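Local atomic coordinates of lovastatin nonaketide synthase, polyketide synthase component (Aspergillus terreus, PDB entry 7CPX), a protein that builds the nonaketide backbone of the cholesterol-lowering drug lovastatin from nine malonyl-CoA units as an iterative, multidomain polyketide synthase, in partnership with LovC. Residues A[773-778]-A[813-818]; A[801-806]-A[825-830]; A[1870-1875]-A[1913-1918]; A[1905-1910]-A[1921-1926]. The protein carries 2 engineered substitutions. One frame throughout, in Å; residues are numbered along the deposited sequence.

Contact 1: A[773-778]-A[813-818]; sequences PYMQAL and VTAKYW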
loop_
_atom_site.group_PDB
_atom_site.type_symbol
_atom_site.label_atom_id
_atom_site.label_comp_id
_atom_site.label_asym_id
_atom_site.label_seq_id
_atom_site.Cartn_x
_atom_site.Cartn_y
_atom_site.Cartn_z
ATOM N N PRO A 773 -57.608 47.793 76.935
ATOM C CA PRO A 773 -58.700 48.259 76.063
ATOM C C PRO A 773 -58.599 47.716 74.650
ATOM O O PRO A 773 -59.620 47.359 74.048
ATOM C CB PRO A 773 -58.551 49.786 76.106
ATOM C CG PRO A 773 -57.121 50.018 76.436
ATOM C CD PRO A 773 -56.730 48.899 77.353
ATOM N N TYR A 774 -57.381 47.619 74.110
ATOM C CA TYR A 774 -57.207 47.090 72.762
ATOM C C TYR A 774 -57.856 45.719 72.634
ATOM O O TYR A 774 -58.686 45.492 71.745
ATOM C CB TYR A 774 -55.716 47.025 72.423
ATOM C CG TYR A 774 -55.332 45.867 71.529
ATOM C CD1 TYR A 774 -55.634 45.877 70.175
ATOM C CD2 TYR A 774 -54.654 44.769 72.042
ATOM C CE1 TYR A 774 -55.281 44.821 69.357
ATOM C CE2 TYR A 774 -54.295 43.709 71.233
ATOM C CZ TYR A 774 -54.610 43.741 69.891
ATOM O OH TYR A 774 -54.253 42.687 69.082
ATOM N N MET A 775 -57.519 44.801 73.541
ATOM C CA MET A 775 -58.157 43.490 73.524
ATOM C C MET A 775 -59.666 43.627 73.673
ATOM O O MET A 775 -60.430 42.941 72.984
ATOM C CB MET A 775 -57.586 42.612 74.637
ATOM C CG MET A 775 -58.009 41.153 74.548
ATOM S SD MET A 775 -57.444 40.164 75.946
ATOM C CE MET A 775 -58.425 40.859 77.273
ATOM N N GLN A 776 -60.116 44.521 74.558
ATOM C CA GLN A 776 -61.549 44.742 74.709
ATOM C C GLN A 776 -62.186 45.137 73.386
ATOM O O GLN A 776 -63.326 44.751 73.105
ATOM C CB GLN A 776 -61.809 45.814 75.768
ATOM C CG GLN A 776 -61.431 45.395 77.179
ATOM C CD GLN A 776 -61.582 46.521 78.182
ATOM O OE1 GLN A 776 -61.974 47.633 77.830
ATOM N NE2 GLN A 776 -61.270 46.237 79.441
ATOM N N ALA A 777 -61.469 45.903 72.560
ATOM C CA ALA A 777 -61.969 46.208 71.227
ATOM C C ALA A 777 -61.833 45.006 70.301
ATOM O O ALA A 777 -62.735 44.727 69.504
ATOM C CB ALA A 777 -61.226 47.415 70.651
ATOM N N LEU A 778 -60.721 44.274 70.410
ATOM C CA LEU A 778 -60.499 43.136 69.526
ATOM C C LEU A 778 -61.561 42.062 69.721
ATOM O O LEU A 778 -61.853 41.306 68.787
ATOM C CB LEU A 778 -59.103 42.559 69.756
ATOM C CG LEU A 778 -58.605 41.582 68.689
ATOM C CD1 LEU A 778 -57.116 41.770 68.461
ATOM C CD2 LEU A 778 -58.898 40.147 69.088
ATOM N N VAL A 813 -57.475 31.931 67.816
ATOM C CA VAL A 813 -58.451 32.968 67.490
ATOM C C VAL A 813 -58.871 33.786 68.702
ATOM O O VAL A 813 -59.564 34.802 68.540
ATOM C CB VAL A 813 -59.708 32.354 66.840
ATOM C CG1 VAL A 813 -59.322 31.508 65.636
ATOM C CG2 VAL A 813 -60.489 31.528 67.853
ATOM N N THR A 814 -58.477 33.381 69.907
ATOM C CA THR A 814 -58.887 34.093 71.107
ATOM C C THR A 814 -58.225 35.465 71.177
ATOM O O THR A 814 -57.076 35.650 70.763
ATOM C CB THR A 814 -58.533 33.286 72.355
ATOM O OG1 THR A 814 -57.108 33.172 72.465
ATOM C CG2 THR A 814 -59.145 31.896 72.282
ATOM N N ALA A 815 -58.967 36.436 71.714
ATOM C CA ALA A 815 -58.432 37.786 71.853
ATOM C C ALA A 815 -57.223 37.817 72.777
ATOM O O ALA A 815 -56.330 38.658 72.608
ATOM C CB ALA A 815 -59.518 38.730 72.369
ATOM N N LYS A 816 -57.177 36.915 73.759
ATOM C CA LYS A 816 -56.044 36.887 74.676
ATOM C C LYS A 816 -54.745 36.575 73.947
ATOM O O LYS A 816 -53.678 37.035 74.362
ATOM C CB LYS A 816 -56.296 35.869 75.787
ATOM C CG LYS A 816 -57.504 36.200 76.647
ATOM C CD LYS A 816 -57.693 35.197 77.771
ATOM C CE LYS A 816 -58.891 35.557 78.636
ATOM N NZ LYS A 816 -59.094 34.588 79.747
ATOM N N TYR A 817 -54.810 35.807 72.858
ATOM C CA TYR A 817 -53.610 35.565 72.064
ATOM C C TYR A 817 -53.132 36.844 71.385
ATOM O O TYR A 817 -51.930 37.140 71.372
ATOM C CB TYR A 817 -53.880 34.476 71.028
ATOM C CG TYR A 817 -52.690 34.165 70.150
ATOM C CD1 TYR A 817 -51.464 33.826 70.706
ATOM C CD2 TYR A 817 -52.794 34.201 68.767
ATOM C CE1 TYR A 817 -50.374 33.540 69.910
ATOM C CE2 TYR A 817 -51.709 33.914 67.962
ATOM C CZ TYR A 817 -50.501 33.584 68.540
ATOM O OH TYR A 817 -49.415 33.297 67.746
ATOM N N TRP A 818 -54.058 37.619 70.820
ATOM C CA TRP A 818 -53.674 38.884 70.204
ATOM C C TRP A 818 -53.148 39.865 71.244
ATOM O O TRP A 818 -52.324 40.729 70.923
ATOM C CB TRP A 818 -54.861 39.481 69.451
ATOM C CG TRP A 818 -55.479 38.530 68.467
ATOM C CD1 TRP A 818 -56.515 37.675 68.697
ATOM C CD2 TRP A 818 -55.096 38.337 67.100
ATOM N NE1 TRP A 818 -56.804 36.961 67.560
ATOM C CE2 TRP A 818 -55.947 37.349 66.564
ATOM C CE3 TRP A 818 -54.118 38.903 66.277
ATOM C CZ2 TRP A 818 -55.850 36.917 65.244
ATOM C CZ3 TRP A 818 -54.024 38.472 64.966
ATOM C CH2 TRP A 818 -54.884 37.488 64.464
#
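Leu778 and Trp818 meet with their side chains at about a right angle, and both methyl branches of the leucine take part. Leu778 CD1 lies 3.4 Å from Trp818 CB, whereas Leu778 CD2 reaches toward the indole at Trp818 CD1 (3.5 Å) and also touches Ala815 CB. Met775, one turn earlier on the same helix as Leu778, meets Ala815 too: Met775 CG, held anti to the backbone N (chi1 -170°), sits 3.6 Å from Ala815 CB, and Met775 SD rests 3.8 Å from Lys816 CA. The polar element is slight, a weak hydrogen bond of 3.3 Å from Tyr774 OH to the carbonyl Trp818 O, which lies at the ring edge near the tyrosine plane. Further out, Thr814 takes the N-cap position of helix 815-820. Within the malonyl-CoA:ACP transacylase domain, helix 768-780 thus packs on helix 815-820, with Ile677 of helix 671-682 touching Tyr774, Leu778 and Trp818, and helix 657-665 covering Trp818 through Glu659, Ile660 and Ala663.

Contact 2: A[801-806]-A[825-830]; sequences VDAENR and PVLFSH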
loop_
_atom_site.group_PDB
_atom_site.type_symbol
_atom_site.label_atom_id
_atom_site.label_comp_id
_atom_site.label_asym_id
_atom_site.label_seq_id
_atom_site.Cartn_x
_atom_site.Cartn_y
_atom_site.Cartn_z
ATOM N N VAL A 801 -45.396 33.669 70.214
ATOM C CA VAL A 801 -45.859 34.521 71.306
ATOM C C VAL A 801 -46.341 33.655 72.461
ATOM O O VAL A 801 -45.978 33.869 73.623
ATOM C CB VAL A 801 -46.962 35.470 70.805
ATOM C CG1 VAL A 801 -47.865 35.910 71.946
ATOM C CG2 VAL A 801 -46.342 36.673 70.106
ATOM N N ASP A 802 -47.170 32.664 72.150
ATOM C CA ASP A 802 -47.488 31.581 73.068
ATOM C C ASP A 802 -46.569 30.416 72.727
ATOM O O ASP A 802 -46.547 29.953 71.582
ATOM C CB ASP A 802 -48.955 31.172 72.952
ATOM C CG ASP A 802 -49.324 30.057 73.909
ATOM O OD1 ASP A 802 -49.451 30.330 75.121
ATOM O OD2 ASP A 802 -49.485 28.908 73.448
ATOM N N ALA A 803 -45.809 29.948 73.719
ATOM C CA ALA A 803 -44.697 29.050 73.437
ATOM C C ALA A 803 -45.163 27.793 72.711
ATOM O O ALA A 803 -44.664 27.465 71.628
ATOM C CB ALA A 803 -43.984 28.687 74.742
ATOM N N GLU A 804 -46.119 27.077 73.290
ATOM C CA GLU A 804 -46.545 25.801 72.721
ATOM C C GLU A 804 -48.054 25.665 72.578
ATOM O O GLU A 804 -48.520 25.069 71.605
ATOM C CB GLU A 804 -46.001 24.656 73.595
ATOM C CG GLU A 804 -45.713 23.369 72.834
ATOM C CD GLU A 804 -46.970 22.671 72.354
ATOM O OE1 GLU A 804 -48.025 22.822 73.005
ATOM O OE2 GLU A 804 -46.903 21.971 71.321
ATOM N N ASN A 805 -48.830 26.207 73.521
ATOM C CA ASN A 805 -50.245 25.856 73.605
ATOM C C ASN A 805 -51.026 26.329 72.384
ATOM O O ASN A 805 -51.889 25.601 71.878
ATOM C CB ASN A 805 -50.850 26.436 74.882
ATOM C CG ASN A 805 -50.240 25.841 76.136
ATOM O OD1 ASN A 805 -49.762 26.562 77.011
ATOM N ND2 ASN A 805 -50.250 24.515 76.227
ATOM N N ARG A 806 -50.743 27.532 71.891
ATOM C CA ARG A 806 -51.551 28.150 70.839
ATOM C C ARG A 806 -50.936 27.962 69.460
ATOM O O ARG A 806 -51.036 28.838 68.597
ATOM C CB ARG A 806 -51.765 29.629 71.137
ATOM C CG ARG A 806 -52.491 29.880 72.448
ATOM C CD ARG A 806 -52.888 31.336 72.603
ATOM N NE ARG A 806 -53.537 31.589 73.884
ATOM C CZ ARG A 806 -54.813 31.337 74.144
ATOM N NH1 ARG A 806 -55.614 30.812 73.232
ATOM N NH2 ARG A 806 -55.295 31.615 75.352
ATOM N N PRO A 825 -43.831 37.319 76.334
ATOM C CA PRO A 825 -42.551 37.195 75.629
ATOM C C PRO A 825 -42.670 36.236 74.454
ATOM O O PRO A 825 -43.482 35.309 74.459
ATOM C CB PRO A 825 -41.600 36.658 76.703
ATOM C CG PRO A 825 -42.485 35.971 77.683
ATOM C CD PRO A 825 -43.767 36.750 77.692
ATOM N N VAL A 826 -41.843 36.469 73.439
ATOM C CA VAL A 826 -41.905 35.725 72.187
ATOM C C VAL A 826 -40.777 34.704 72.176
ATOM O O VAL A 826 -39.595 35.069 72.228
ATOM C CB VAL A 826 -41.809 36.662 70.973
ATOM C CG1 VAL A 826 -41.987 35.880 69.682
ATOM C CG2 VAL A 826 -42.842 37.777 71.072
ATOM N N LEU A 827 -41.140 33.427 72.106
ATOM C CA LEU A 827 -40.168 32.345 71.947
ATOM C C LEU A 827 -40.059 31.951 70.476
ATOM O O LEU A 827 -40.413 30.847 70.060
ATOM C CB LEU A 827 -40.558 31.150 72.814
ATOM C CG LEU A 827 -40.321 31.306 74.320
ATOM C CD1 LEU A 827 -41.271 32.331 74.925
ATOM C CD2 LEU A 827 -40.455 29.965 75.025
ATOM N N PHE A 828 -39.553 32.896 69.681
ATOM C CA PHE A 828 -39.424 32.671 68.245
ATOM C C PHE A 828 -38.540 31.465 67.954
ATOM O O PHE A 828 -38.826 30.680 67.041
ATOM C CB PHE A 828 -38.865 33.926 67.576
ATOM C CG PHE A 828 -38.532 33.741 66.127
ATOM C CD1 PHE A 828 -39.525 33.787 65.165
ATOM C CD2 PHE A 828 -37.225 33.528 65.725
ATOM C CE1 PHE A 828 -39.222 33.618 63.831
ATOM C CE2 PHE A 828 -36.914 33.361 64.392
ATOM C CZ PHE A 828 -37.914 33.405 63.444
ATOM N N SER A 829 -37.462 31.301 68.721
ATOM C CA SER A 829 -36.580 30.158 68.517
ATOM C C SER A 829 -37.324 28.847 68.735
ATOM O O SER A 829 -37.153 27.894 67.967
ATOM C CB SER A 829 -35.379 30.252 69.457
ATOM O OG SER A 829 -34.455 29.207 69.210
ATOM N N HIS A 830 -38.152 28.778 69.779
ATOM C CA HIS A 830 -38.895 27.552 70.049
ATOM C C HIS A 830 -39.887 27.247 68.933
ATOM O O HIS A 830 -40.042 26.088 68.532
ATOM C CB HIS A 830 -39.615 27.663 71.393
ATOM C CG HIS A 830 -40.198 26.370 71.873
ATOM N ND1 HIS A 830 -39.490 25.188 71.865
ATOM C CD2 HIS A 830 -41.418 26.075 72.380
ATOM C CE1 HIS A 830 -40.250 24.219 72.344
ATOM N NE2 HIS A 830 -41.424 24.730 72.664
#
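Val801, which meets Val826, has the most surface covered by segment 825-830, followed by Ala803, with His830 the most covered on the other side, and these residues show how a loop can be seated on the start of a helix with no hydrogen bond between the two segments. Although the CB of Val801 points away from segment 825-830, its CG2 branch, anti to the carbonyl carbon, still comes 3.8 Å from Val826 CG2, the two side chains crossing obliquely. The CA atoms of Val801 and Val826 are 4.2 Å apart, the closest CA pair between the segments. Two residues on, Ala803 makes a double contact. Ala803 CB meets Leu827 CD2 at 3.8 Å, and Ala803 O lies 3.6 Å from His830 CD2, oblique to the imidazole. A chi1 of -169° sets His830 CG anti to the backbone N. Leu827 is the N-cap residue of helix 828-838, and a backbone hydrogen bond between Leu827 and Ser800 holds the chains together just ahead of Val801. Glu804, whose OE2 stays 6.3 Å from His830 NE2, forms a salt bridge with Arg834 further along that helix. The direct contact is therefore mainly van der Waals in character, and the polar ties noted here run to partners beyond the two segments, Leu827 with Ser800 and Glu804 with Arg834.

Contact 3: A[1870-1875]-A[1913-1918]; sequences TIYVHF and ASIVHV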
loop_
_atom_site.group_PDB
_atom_site.type_symbol
_atom_site.label_atom_id
_atom_site.label_comp_id
_atom_site.label_asym_id
_atom_site.label_seq_id
_atom_site.Cartn_x
_atom_site.Cartn_y
_atom_site.Cartn_z
ATOM N N THR A 1870 42.456 -27.263 -35.809
ATOM C CA THR A 1870 41.085 -27.717 -35.621
ATOM C C THR A 1870 41.095 -28.822 -34.572
ATOM O O THR A 1870 41.705 -29.877 -34.774
ATOM C CB THR A 1870 40.485 -28.211 -36.935
ATOM O OG1 THR A 1870 40.484 -27.145 -37.892
ATOM C CG2 THR A 1870 39.060 -28.702 -36.721
ATOM N N ILE A 1871 40.417 -28.577 -33.459
ATOM C CA ILE A 1871 40.351 -29.508 -32.342
ATOM C C ILE A 1871 38.936 -30.064 -32.288
ATOM O O ILE A 1871 37.976 -29.321 -32.069
ATOM C CB ILE A 1871 40.730 -28.831 -31.019
ATOM C CG1 ILE A 1871 42.098 -28.160 -31.137
ATOM C CG2 ILE A 1871 40.731 -29.851 -29.890
ATOM C CD1 ILE A 1871 42.492 -27.362 -29.919
ATOM N N TYR A 1872 38.806 -31.370 -32.489
ATOM C CA TYR A 1872 37.534 -32.062 -32.312
ATOM C C TYR A 1872 37.408 -32.394 -30.832
ATOM O O TYR A 1872 38.044 -33.324 -30.333
ATOM C CB TYR A 1872 37.478 -33.311 -33.181
ATOM C CG TYR A 1872 37.718 -33.038 -34.648
ATOM C CD1 TYR A 1872 39.006 -32.930 -35.152
ATOM C CD2 TYR A 1872 36.657 -32.886 -35.529
ATOM C CE1 TYR A 1872 39.232 -32.681 -36.490
ATOM C CE2 TYR A 1872 36.873 -32.636 -36.869
ATOM C CZ TYR A 1872 38.163 -32.534 -37.345
ATOM O OH TYR A 1872 38.386 -32.285 -38.680
ATOM N N VAL A 1873 36.591 -31.623 -30.127
ATOM C CA VAL A 1873 36.576 -31.646 -28.670
ATOM C C VAL A 1873 35.800 -32.861 -28.182
ATOM O O VAL A 1873 34.655 -33.090 -28.589
ATOM C CB VAL A 1873 35.970 -30.348 -28.118
ATOM C CG1 VAL A 1873 36.005 -30.350 -26.604
ATOM C CG2 VAL A 1873 36.716 -29.145 -28.662
ATOM N N HIS A 1874 36.428 -33.642 -27.304
ATOM C CA HIS A 1874 35.753 -34.710 -26.582
ATOM C C HIS A 1874 35.227 -34.222 -25.241
ATOM O O HIS A 1874 34.113 -34.578 -24.843
ATOM C CB HIS A 1874 36.710 -35.883 -26.354
ATOM C CG HIS A 1874 37.119 -36.587 -27.609
ATOM N ND1 HIS A 1874 37.462 -35.916 -28.762
ATOM C CD2 HIS A 1874 37.248 -37.905 -27.888
ATOM C CE1 HIS A 1874 37.776 -36.790 -29.701
ATOM N NE2 HIS A 1874 37.654 -38.004 -29.197
ATOM N N PHE A 1875 36.017 -33.409 -24.544
ATOM C CA PHE A 1875 35.641 -32.867 -23.249
ATOM C C PHE A 1875 36.029 -31.397 -23.191
ATOM O O PHE A 1875 37.008 -30.974 -23.811
ATOM C CB PHE A 1875 36.311 -33.635 -22.106
ATOM C CG PHE A 1875 36.026 -35.107 -22.121
ATOM C CD1 PHE A 1875 34.915 -35.617 -21.474
ATOM C CD2 PHE A 1875 36.867 -35.981 -22.784
ATOM C CE1 PHE A 1875 34.648 -36.971 -21.488
ATOM C CE2 PHE A 1875 36.608 -37.335 -22.803
ATOM C CZ PHE A 1875 35.496 -37.832 -22.153
ATOM N N ALA A 1913 32.987 -25.369 -28.176
ATOM C CA ALA A 1913 32.295 -26.102 -29.222
ATOM C C ALA A 1913 32.882 -27.494 -29.389
ATOM O O ALA A 1913 34.046 -27.744 -29.062
ATOM C CB ALA A 1913 32.363 -25.354 -30.556
ATOM N N SER A 1914 32.051 -28.403 -29.907
ATOM C CA SER A 1914 32.523 -29.745 -30.223
ATOM C C SER A 1914 33.740 -29.689 -31.133
ATOM O O SER A 1914 34.644 -30.523 -31.031
ATOM C CB SER A 1914 31.402 -30.550 -30.880
ATOM O OG SER A 1914 31.021 -29.967 -32.114
ATOM N N ILE A 1915 33.774 -28.711 -32.033
ATOM C CA ILE A 1915 34.912 -28.479 -32.912
ATOM C C ILE A 1915 35.332 -27.024 -32.763
ATOM O O ILE A 1915 34.500 -26.118 -32.872
ATOM C CB ILE A 1915 34.581 -28.808 -34.379
ATOM C CG1 ILE A 1915 34.094 -30.255 -34.485
ATOM C CG2 ILE A 1915 35.803 -28.590 -35.260
ATOM C CD1 ILE A 1915 33.718 -30.686 -35.883
ATOM N N VAL A 1916 36.619 -26.810 -32.514
ATOM C CA VAL A 1916 37.177 -25.485 -32.278
ATOM C C VAL A 1916 38.274 -25.229 -33.299
ATOM O O VAL A 1916 38.909 -26.160 -33.801
ATOM C CB VAL A 1916 37.728 -25.358 -30.841
ATOM C CG1 VAL A 1916 38.673 -24.169 -30.726
ATOM C CG2 VAL A 1916 36.584 -25.234 -29.851
ATOM N N HIS A 1917 38.495 -23.954 -33.602
ATOM C CA HIS A 1917 39.595 -23.515 -34.456
ATOM C C HIS A 1917 40.415 -22.518 -33.645
ATOM O O HIS A 1917 40.036 -21.349 -33.520
ATOM C CB HIS A 1917 39.071 -22.904 -35.750
ATOM C CG HIS A 1917 38.061 -23.759 -36.449
ATOM N ND1 HIS A 1917 38.400 -24.910 -37.127
ATOM C CD2 HIS A 1917 36.717 -23.635 -36.568
ATOM C CE1 HIS A 1917 37.310 -25.455 -37.637
ATOM N NE2 HIS A 1917 36.276 -24.702 -37.312
ATOM N N VAL A 1918 41.537 -22.977 -33.095
ATOM C CA VAL A 1918 42.314 -22.194 -32.139
ATOM C C VAL A 1918 43.782 -22.214 -32.539
ATOM O O VAL A 1918 44.296 -23.238 -33.000
ATOM C CB VAL A 1918 42.140 -22.726 -30.703
ATOM C CG1 VAL A 1918 42.758 -24.105 -30.571
ATOM C CG2 VAL A 1918 42.756 -21.764 -29.703
#
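Thr1870 and His1917 lie side by side and point the same way, their polar ends joined by a hydrogen bond of 3.2 Å between Thr1870 OG1 and His1917 ND1, in which either group could be the donor. The threonine oxygen is in the imidazole plane, at the ring edge; chi1 of -60° sets OG1 beside the threonine backbone N, and Thr1870 CG2 meets Ile1915 CG2 at 3.6 Å, the two side chains crossing. On the same sheet face, Tyr1872 and Ile1915 also run side by side, with Ile1915 CD1 3.7 Å from Tyr1872 CD2 and oblique to the ring. Ile1871 and Val1916 point to the other face. There the CD1 end of Ile1871 crosses Val1918 at its CG1, and Val1916 CG2 is approached by Val1873 CG2 at 4.1 Å. In the backbone, Ile1871 and Val1916 form a hydrogen-bonded pair, the N of each donating a 2.9 Å bond to the O of the other, the two about equally straight. The strands run antiparallel, 151° apart. Toward the other neighbour, strand 1887-1898, His1874 and Phe1875 both face Gln1893 in a classic beta bulge, where the chain turns a corner. These pairings belong to a curled, mixed sheet lying between the methyltransferase and ketoreductase domains, probably part of the inactive enoylreductase region, LovC being the separate partner enzyme.

Contact 4: A[1905-1910]-A[1921-1926]; sequences VVALAE and DYIYTE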
loop_
_atom_site.group_PDB
_atom_site.type_symbol
_atom_site.label_atom_id
_atom_site.label_comp_id
_atom_site.label_asym_id
_atom_site.label_seq_id
_atom_site.Cartn_x
_atom_site.Cartn_y
_atom_site.Cartn_z
ATOM N N VAL A 1905 44.876 -33.593 -27.315
ATOM C CA VAL A 1905 45.477 -32.319 -26.940
ATOM C C VAL A 1905 44.512 -31.581 -26.025
ATOM O O VAL A 1905 43.324 -31.906 -25.939
ATOM C CB VAL A 1905 45.818 -31.436 -28.166
ATOM C CG1 VAL A 1905 46.740 -32.170 -29.124
ATOM C CG2 VAL A 1905 44.548 -30.991 -28.873
ATOM N N VAL A 1906 45.042 -30.574 -25.336
ATOM C CA VAL A 1906 44.270 -29.686 -24.477
ATOM C C VAL A 1906 44.597 -28.257 -24.879
ATOM O O VAL A 1906 45.772 -27.907 -25.036
ATOM C CB VAL A 1906 44.580 -29.918 -22.987
ATOM C CG1 VAL A 1906 43.828 -28.918 -22.128
ATOM C CG2 VAL A 1906 44.221 -31.337 -22.589
ATOM N N ALA A 1907 43.566 -27.434 -25.045
ATOM C CA ALA A 1907 43.732 -26.092 -25.578
ATOM C C ALA A 1907 42.796 -25.123 -24.869
ATOM O O ALA A 1907 41.914 -25.515 -24.099
ATOM C CB ALA A 1907 43.480 -26.059 -27.088
ATOM N N LEU A 1908 43.013 -23.840 -25.140
ATOM C CA LEU A 1908 42.204 -22.745 -24.610
ATOM C C LEU A 1908 41.375 -22.189 -25.766
ATOM O O LEU A 1908 41.770 -21.230 -26.431
ATOM C CB LEU A 1908 43.087 -21.673 -23.980
ATOM C CG LEU A 1908 43.556 -21.920 -22.546
ATOM C CD1 LEU A 1908 44.055 -23.342 -22.369
ATOM C CD2 LEU A 1908 44.646 -20.929 -22.177
ATOM N N ALA A 1909 40.217 -22.800 -25.996
ATOM C CA ALA A 1909 39.335 -22.398 -27.077
ATOM C C ALA A 1909 38.655 -21.073 -26.745
ATOM O O ALA A 1909 38.813 -20.509 -25.658
ATOM C CB ALA A 1909 38.294 -23.484 -27.332
ATOM N N GLU A 1910 37.874 -20.578 -27.705
ATOM C CA GLU A 1910 37.136 -19.334 -27.547
ATOM C C GLU A 1910 35.651 -19.473 -27.847
ATOM O O GLU A 1910 34.951 -18.457 -27.889
ATOM C CB GLU A 1910 37.730 -18.247 -28.455
ATOM C CG GLU A 1910 39.185 -17.927 -28.165
ATOM C CD GLU A 1910 39.770 -16.933 -29.149
ATOM O OE1 GLU A 1910 39.071 -16.574 -30.119
ATOM O OE2 GLU A 1910 40.929 -16.510 -28.954
ATOM N N ASP A 1921 49.310 -21.498 -30.253
ATOM C CA ASP A 1921 49.825 -20.892 -29.031
ATOM C C ASP A 1921 48.960 -21.217 -27.822
ATOM O O ASP A 1921 49.442 -21.134 -26.688
ATOM C CB ASP A 1921 49.925 -19.376 -29.202
ATOM C CG ASP A 1921 50.768 -18.977 -30.395
ATOM O OD1 ASP A 1921 51.697 -19.732 -30.747
ATOM O OD2 ASP A 1921 50.500 -17.908 -30.982
ATOM N N TYR A 1922 47.696 -21.583 -28.038
ATOM C CA TYR A 1922 46.760 -21.884 -26.963
ATOM C C TYR A 1922 46.482 -23.380 -26.854
ATOM O O TYR A 1922 45.423 -23.783 -26.367
ATOM C CB TYR A 1922 45.452 -21.125 -27.172
ATOM C CG TYR A 1922 45.612 -19.626 -27.275
ATOM C CD1 TYR A 1922 45.641 -18.833 -26.139
ATOM C CD2 TYR A 1922 45.727 -19.006 -28.509
ATOM C CE1 TYR A 1922 45.785 -17.463 -26.229
ATOM C CE2 TYR A 1922 45.870 -17.640 -28.608
ATOM C CZ TYR A 1922 45.899 -16.871 -27.466
ATOM O OH TYR A 1922 46.043 -15.506 -27.564
ATOM N N ILE A 1923 47.416 -24.213 -27.304
ATOM C CA ILE A 1923 47.227 -25.657 -27.351
ATOM C C ILE A 1923 48.390 -26.332 -26.640
ATOM O O ILE A 1923 49.553 -25.982 -26.870
ATOM C CB ILE A 1923 47.118 -26.172 -28.799
ATOM C CG1 ILE A 1923 46.086 -25.354 -29.576
ATOM C CG2 ILE A 1923 46.748 -27.649 -28.808
ATOM C CD1 ILE A 1923 45.908 -25.803 -31.006
ATOM N N TYR A 1924 48.074 -27.298 -25.780
ATOM C CA TYR A 1924 49.063 -28.193 -25.190
ATOM C C TYR A 1924 48.966 -29.521 -25.934
ATOM O O TYR A 1924 47.998 -30.267 -25.762
ATOM C CB TYR A 1924 48.820 -28.368 -23.692
ATOM C CG TYR A 1924 49.886 -29.179 -22.995
ATOM C CD1 TYR A 1924 51.143 -28.645 -22.755
ATOM C CD2 TYR A 1924 49.634 -30.476 -22.571
ATOM C CE1 TYR A 1924 52.121 -29.380 -22.118
ATOM C CE2 TYR A 1924 50.606 -31.218 -21.930
ATOM C CZ TYR A 1924 51.849 -30.665 -21.709
ATOM O OH TYR A 1924 52.822 -31.401 -21.072
ATOM N N THR A 1925 49.972 -29.812 -26.757
ATOM C CA THR A 1925 49.875 -30.875 -27.747
ATOM C C THR A 1925 50.250 -32.252 -27.217
ATOM O O THR A 1925 50.034 -33.244 -27.923
ATOM C CB THR A 1925 50.766 -30.548 -28.951
ATOM O OG1 THR A 1925 52.132 -30.461 -28.528
ATOM C CG2 THR A 1925 50.350 -29.229 -29.584
ATOM N N GLU A 1926 50.799 -32.351 -26.010
ATOM C CA GLU A 1926 51.222 -33.648 -25.502
ATOM C C GLU A 1926 50.015 -34.539 -25.238
ATOM O O GLU A 1926 49.003 -34.098 -24.686
ATOM C CB GLU A 1926 52.038 -33.483 -24.222
ATOM C CG GLU A 1926 52.676 -34.771 -23.728
ATOM C CD GLU A 1926 53.493 -34.571 -22.468
ATOM O OE1 GLU A 1926 53.549 -33.427 -21.971
ATOM O OE2 GLU A 1926 54.076 -35.558 -21.974
#
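Val1906 and Tyr1924 form an antiparallel hydrogen-bonded pair, the touching parts of the two chains running 172° apart, with Val1906 N bonded almost straight to Tyr1924 O (3.0 Å, N-H...O angle 173°), while the return bond from Tyr1924 N to Val1906 O is modelled too short for its length to be trusted. A third bond, 2.7 Å from Leu1908 N to Tyr1922 O, lies nearly along the C=O axis and extends the pairing one step past the short strand 1923-1924. Ala1907 and Ile1923 make the adjacent non-hydrogen-bonded pair, and Ala1907 CB lies 3.7 Å from Ile1923 CG1. Ile1923 CG1 stands beside its own backbone N (chi1 -50°), while Ile1923 CG2 lies 4.0 Å from Val1905 CB. Val1905 CG1 reaches on to Thr1925 CA at 3.7 Å. At the other end, Leu1908 CB and Tyr1922 CB touch at 4.0 Å, and the Tyr1922 ring also meets that of Phe1889. Strand 1901-1909 is thereby held between strand 1923-1924 and strand 1887-1898, where backbone bonds link Val1905 to Gly1894 and Ala1907 to Val1892, and Ile1923 packs on Ile1871 of strand 1869-1883 and Val1918 of strand 1915-1918.

How the contacts relate
The four contacts fall into two distant pairs, the centres of contacts 1 and 3 being about 156 Å apart on opposite sides of the chain's centre. Contacts 1 and 2 are partly buried joints of the transacylase domain, their centres about 17 Å apart, and rely on side-chain packing; Tyr817 bridges them, touching Val801 and Arg806. Contacts 3 and 4 are buried, share one sheet with centres about 10 Å apart, and are built on backbone hydrogen bonds. Their segments alternate along the chain, and Ile1871 and Val1918 of contact 3 press on Ala1907 and Ile1923 of contact 4. Contacts 1 and 2 thus depend little on polar bonds between their segments, whereas strand pairing is built on them.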